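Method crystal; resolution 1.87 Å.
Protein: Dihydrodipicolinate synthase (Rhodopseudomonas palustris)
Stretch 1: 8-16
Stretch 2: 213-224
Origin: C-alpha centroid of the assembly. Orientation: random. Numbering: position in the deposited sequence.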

# COMPACT_ATOMS: atom_id res chain seq x y z
N GLU A 8 3.89 -27.25 -22.54
CA GLU A 8 5.01 -27.24 -23.47
C GLU A 8 5.07 -25.98 -24.32
O GLU A 8 5.95 -25.84 -25.17
N ALA A 9 4.15 -25.05 -24.09
CA ALA A 9 4.14 -23.79 -24.83
C ALA A 9 5.50 -23.12 -24.66
O ALA A 9 6.06 -23.10 -23.57
N ALA A 10 6.03 -22.58 -25.75
CA ALA A 10 7.33 -21.93 -25.71
C ALA A 10 7.45 -20.89 -26.82
O ALA A 10 6.49 -20.64 -27.55
N GLY A 11 8.62 -20.28 -26.94
CA GLY A 11 8.82 -19.29 -27.97
C GLY A 11 8.43 -17.89 -27.55
O GLY A 11 8.63 -17.49 -26.41
N THR A 12 7.86 -17.13 -28.48
CA THR A 12 7.48 -15.76 -28.19
C THR A 12 5.98 -15.53 -28.35
O THR A 12 5.41 -15.78 -29.40
N PHE A 13 5.35 -15.06 -27.28
CA PHE A 13 3.93 -14.73 -27.30
C PHE A 13 3.83 -13.21 -27.25
O PHE A 13 4.33 -12.59 -26.31
N ALA A 14 3.20 -12.60 -28.24
CA ALA A 14 3.09 -11.15 -28.26
C ALA A 14 1.87 -10.67 -27.46
O ALA A 14 0.79 -11.22 -27.58
N ILE A 15 2.07 -9.66 -26.62
CA ILE A 15 0.96 -9.10 -25.86
C ILE A 15 0.41 -7.98 -26.73
O ILE A 15 1.07 -6.96 -26.94
N ALA A 16 -0.79 -8.18 -27.25
CA ALA A 16 -1.41 -7.22 -28.14
C ALA A 16 -2.17 -6.07 -27.52
O ALA A 16 -3.00 -6.25 -26.62
N ALA A 213 13.76 -20.38 -18.72
CA ALA A 213 12.42 -19.97 -19.16
C ALA A 213 12.21 -20.58 -20.54
O ALA A 213 13.17 -20.84 -21.26
N ASP A 214 10.95 -20.79 -20.91
CA ASP A 214 10.62 -21.37 -22.21
C ASP A 214 10.53 -20.32 -23.30
O ASP A 214 10.60 -20.64 -24.49
N GLY A 215 10.38 -19.07 -22.90
CA GLY A 215 10.28 -18.01 -23.87
C GLY A 215 9.80 -16.71 -23.25
O GLY A 215 9.95 -16.48 -22.04
N ALA A 216 9.22 -15.86 -24.09
CA ALA A 216 8.75 -14.56 -23.63
C ALA A 216 7.31 -14.25 -24.01
O ALA A 216 6.82 -14.68 -25.06
N MSE A 217 6.63 -13.52 -23.14
CA MSE A 217 5.28 -13.05 -23.40
C MSE A 217 5.56 -11.57 -23.30
O MSE A 217 5.61 -11.00 -22.20
N THR A 218 5.77 -10.95 -24.45
CA THR A 218 6.16 -9.55 -24.53
C THR A 218 5.26 -8.55 -25.23
O THR A 218 4.66 -8.84 -26.26
N GLY A 219 5.20 -7.35 -24.66
CA GLY A 219 4.43 -6.26 -25.23
C GLY A 219 5.40 -5.32 -25.94
O GLY A 219 5.00 -4.27 -26.45
N TYR A 220 6.68 -5.69 -25.98
CA TYR A 220 7.71 -4.89 -26.63
C TYR A 220 7.37 -4.65 -28.11
O TYR A 220 6.94 -5.57 -28.81
N CYS A 221 7.58 -3.42 -28.57
CA CYS A 221 7.27 -3.04 -29.95
C CYS A 221 8.07 -3.74 -31.05
O CYS A 221 7.84 -3.51 -32.23
N PHE A 222 9.03 -4.58 -30.66
CA PHE A 222 9.81 -5.34 -31.63
C PHE A 222 9.76 -6.81 -31.23
O PHE A 222 10.79 -7.42 -30.94
N PRO A 223 8.55 -7.39 -31.21
CA PRO A 223 8.44 -8.80 -30.84
C PRO A 223 9.20 -9.65 -31.84
O PRO A 223 9.69 -10.73 -31.50
N ASP A 224 9.31 -9.14 -33.06
CA ASP A 224 10.03 -9.84 -34.11
C ASP A 224 11.50 -10.04 -33.74
O ASP A 224 12.09 -11.08 -34.04

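What satisfies the backbone donors and acceptors where the two stretches meet? A strand through Gly11 to Ala14 and the strand of Gly215 to Thr218 run parallel, and the hydrogen bonds across them all join main-chain atoms. Gly11 N donates to Asp214 O at 3.2 Å, and Gly11 O accepts from Ala216 N at 2.9 Å. Phe13 N then reaches Ala216 O at 2.7 Å, nearly straight at 176°, while Phe13 O accepts a hydrogen bond from Thr218 N at 2.9 Å. Ile15 N closes the ladder on Thr218 O, again at 2.7 Å. Alternate residues of stretch 1 thus do the bonding, as a parallel ladder requires. Several acceptors also receive a CA-H contact: Gly11 O lies 3.1 Å from Gly215 CA, and Phe13 O is 3.1 Å from Met217 CA.

Which side chains line the face that carries Phe13 and Met217? Met217, a selenomethionine, extends with chi1 and chi2 both t before chi3 turns to m. Met217 CG lies 4.0 Å from Phe13 CB and 3.7 Å from Ile15 CG1, so its stem meets both neighbours. Phe13 (chi1 -86°, m) makes this contact at the base of its side chain, and the ring leads away. Ile15 points toward stretch 2 in the m, t conformation, bringing its CD1 within 3.5 Å of Met217 O. On the same face, Gly215 has no side chain; a CB there would fall 1.8 Å from Gly11 O, a clash with the very carbonyl that accepts from Ala216 N.

What packs on the other face, with Thr12, Ala14, Ala216 and Thr218? Thr12 is m and Thr218 is t, and their methyls meet, Thr12 CG2 to Thr218 CG2 at 3.9 Å. The hydroxyl of Thr218 is used within its own stretch: OG1 accepts from Tyr220 N at 2.8 Å, tying the end of the strand to the turn that follows. Pro223 points back toward stretch 1, and its CB makes a looser apolar contact with Ala14 CB at 4.4 Å.

How does the contact begin at Asp214? Its CA-to-CB bond points toward stretch 1, and its chi1 is m, but the carboxylate makes no hydrogen bond across the interface; OD2 is satisfied elsewhere in the structure. The closest approach to Ala9 is from Asp214 CB, 3.7 Å from Ala9 O, and Asp214 CB also lies 3.9 Å from Ala10 CB. Ala10 CB also comes within 3.5 Å of Asp214 O, the acceptor for Gly11 N.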

# COMPACT_ATOMS: atom_id res chain seq x y z
CB GLU A 8 4.96 -28.47 -24.39
CG GLU A 8 5.21 -29.81 -23.68
CD GLU A 8 4.06 -30.23 -22.77
OE1 GLU A 8 2.91 -30.28 -23.25
OE2 GLU A 8 4.31 -30.52 -21.58
CB ALA A 9 3.03 -22.88 -24.31
CB ALA A 10 8.44 -22.97 -25.86
CB THR A 12 8.24 -14.78 -29.11
OG1 THR A 12 9.66 -14.99 -28.96
CG2 THR A 12 7.90 -13.34 -28.76
CB PHE A 13 3.19 -15.32 -26.09
CG PHE A 13 2.73 -16.73 -26.29
CD1 PHE A 13 3.65 -17.75 -26.50
CD2 PHE A 13 1.37 -17.04 -26.26
CE1 PHE A 13 3.23 -19.07 -26.68
CE2 PHE A 13 0.93 -18.36 -26.44
CZ PHE A 13 1.86 -19.38 -26.65
CB ALA A 14 2.99 -10.66 -29.70
CB ILE A 15 1.41 -8.52 -24.51
CG1 ILE A 15 2.11 -9.60 -23.69
CG2 ILE A 15 0.19 -7.99 -23.75
CD1 ILE A 15 2.67 -9.11 -22.36
CB ALA A 16 -2.34 -7.96 -29.11
CB ALA A 213 12.33 -18.45 -19.23
CB ASP A 214 9.28 -22.12 -22.14
CG ASP A 214 9.37 -23.36 -21.29
OD1 ASP A 214 10.19 -24.24 -21.62
OD2 ASP A 214 8.63 -23.45 -20.30
CB ALA A 216 9.65 -13.47 -24.20
CB MSE A 217 4.28 -13.49 -22.34
CG MSE A 217 2.85 -13.13 -22.75
SE MSE A 217 1.49 -13.68 -21.51
CE MSE A 217 1.59 -15.58 -21.81
CB THR A 218 7.55 -9.46 -25.20
OG1 THR A 218 7.92 -8.09 -25.37
CG2 THR A 218 7.52 -10.14 -26.57
CB TYR A 220 9.07 -5.60 -26.51
CG TYR A 220 10.24 -4.84 -27.09
CD1 TYR A 220 10.48 -3.51 -26.73
CD2 TYR A 220 11.12 -5.46 -27.97
CE1 TYR A 220 11.57 -2.81 -27.25
CE2 TYR A 220 12.21 -4.77 -28.50
CZ TYR A 220 12.43 -3.45 -28.14
OH TYR A 220 13.51 -2.78 -28.66
CB CYS A 221 7.34 -1.52 -30.12
SG CYS A 221 8.89 -0.75 -29.64
CB PHE A 222 11.25 -4.84 -31.70
CG PHE A 222 11.41 -3.59 -32.51
CD1 PHE A 222 11.53 -3.66 -33.90
CD2 PHE A 222 11.40 -2.34 -31.91
CE1 PHE A 222 11.63 -2.50 -34.67
CE2 PHE A 222 11.51 -1.17 -32.67
CZ PHE A 222 11.62 -1.26 -34.05
CB PRO A 223 6.93 -9.04 -30.88
CG PRO A 223 6.48 -8.11 -31.96
CD PRO A 223 7.26 -6.85 -31.66
CB ASP A 224 9.88 -9.10 -35.46
CG ASP A 224 10.18 -7.61 -35.37
OD1 ASP A 224 9.79 -6.96 -34.39
OD2 ASP A 224 10.80 -7.07 -36.32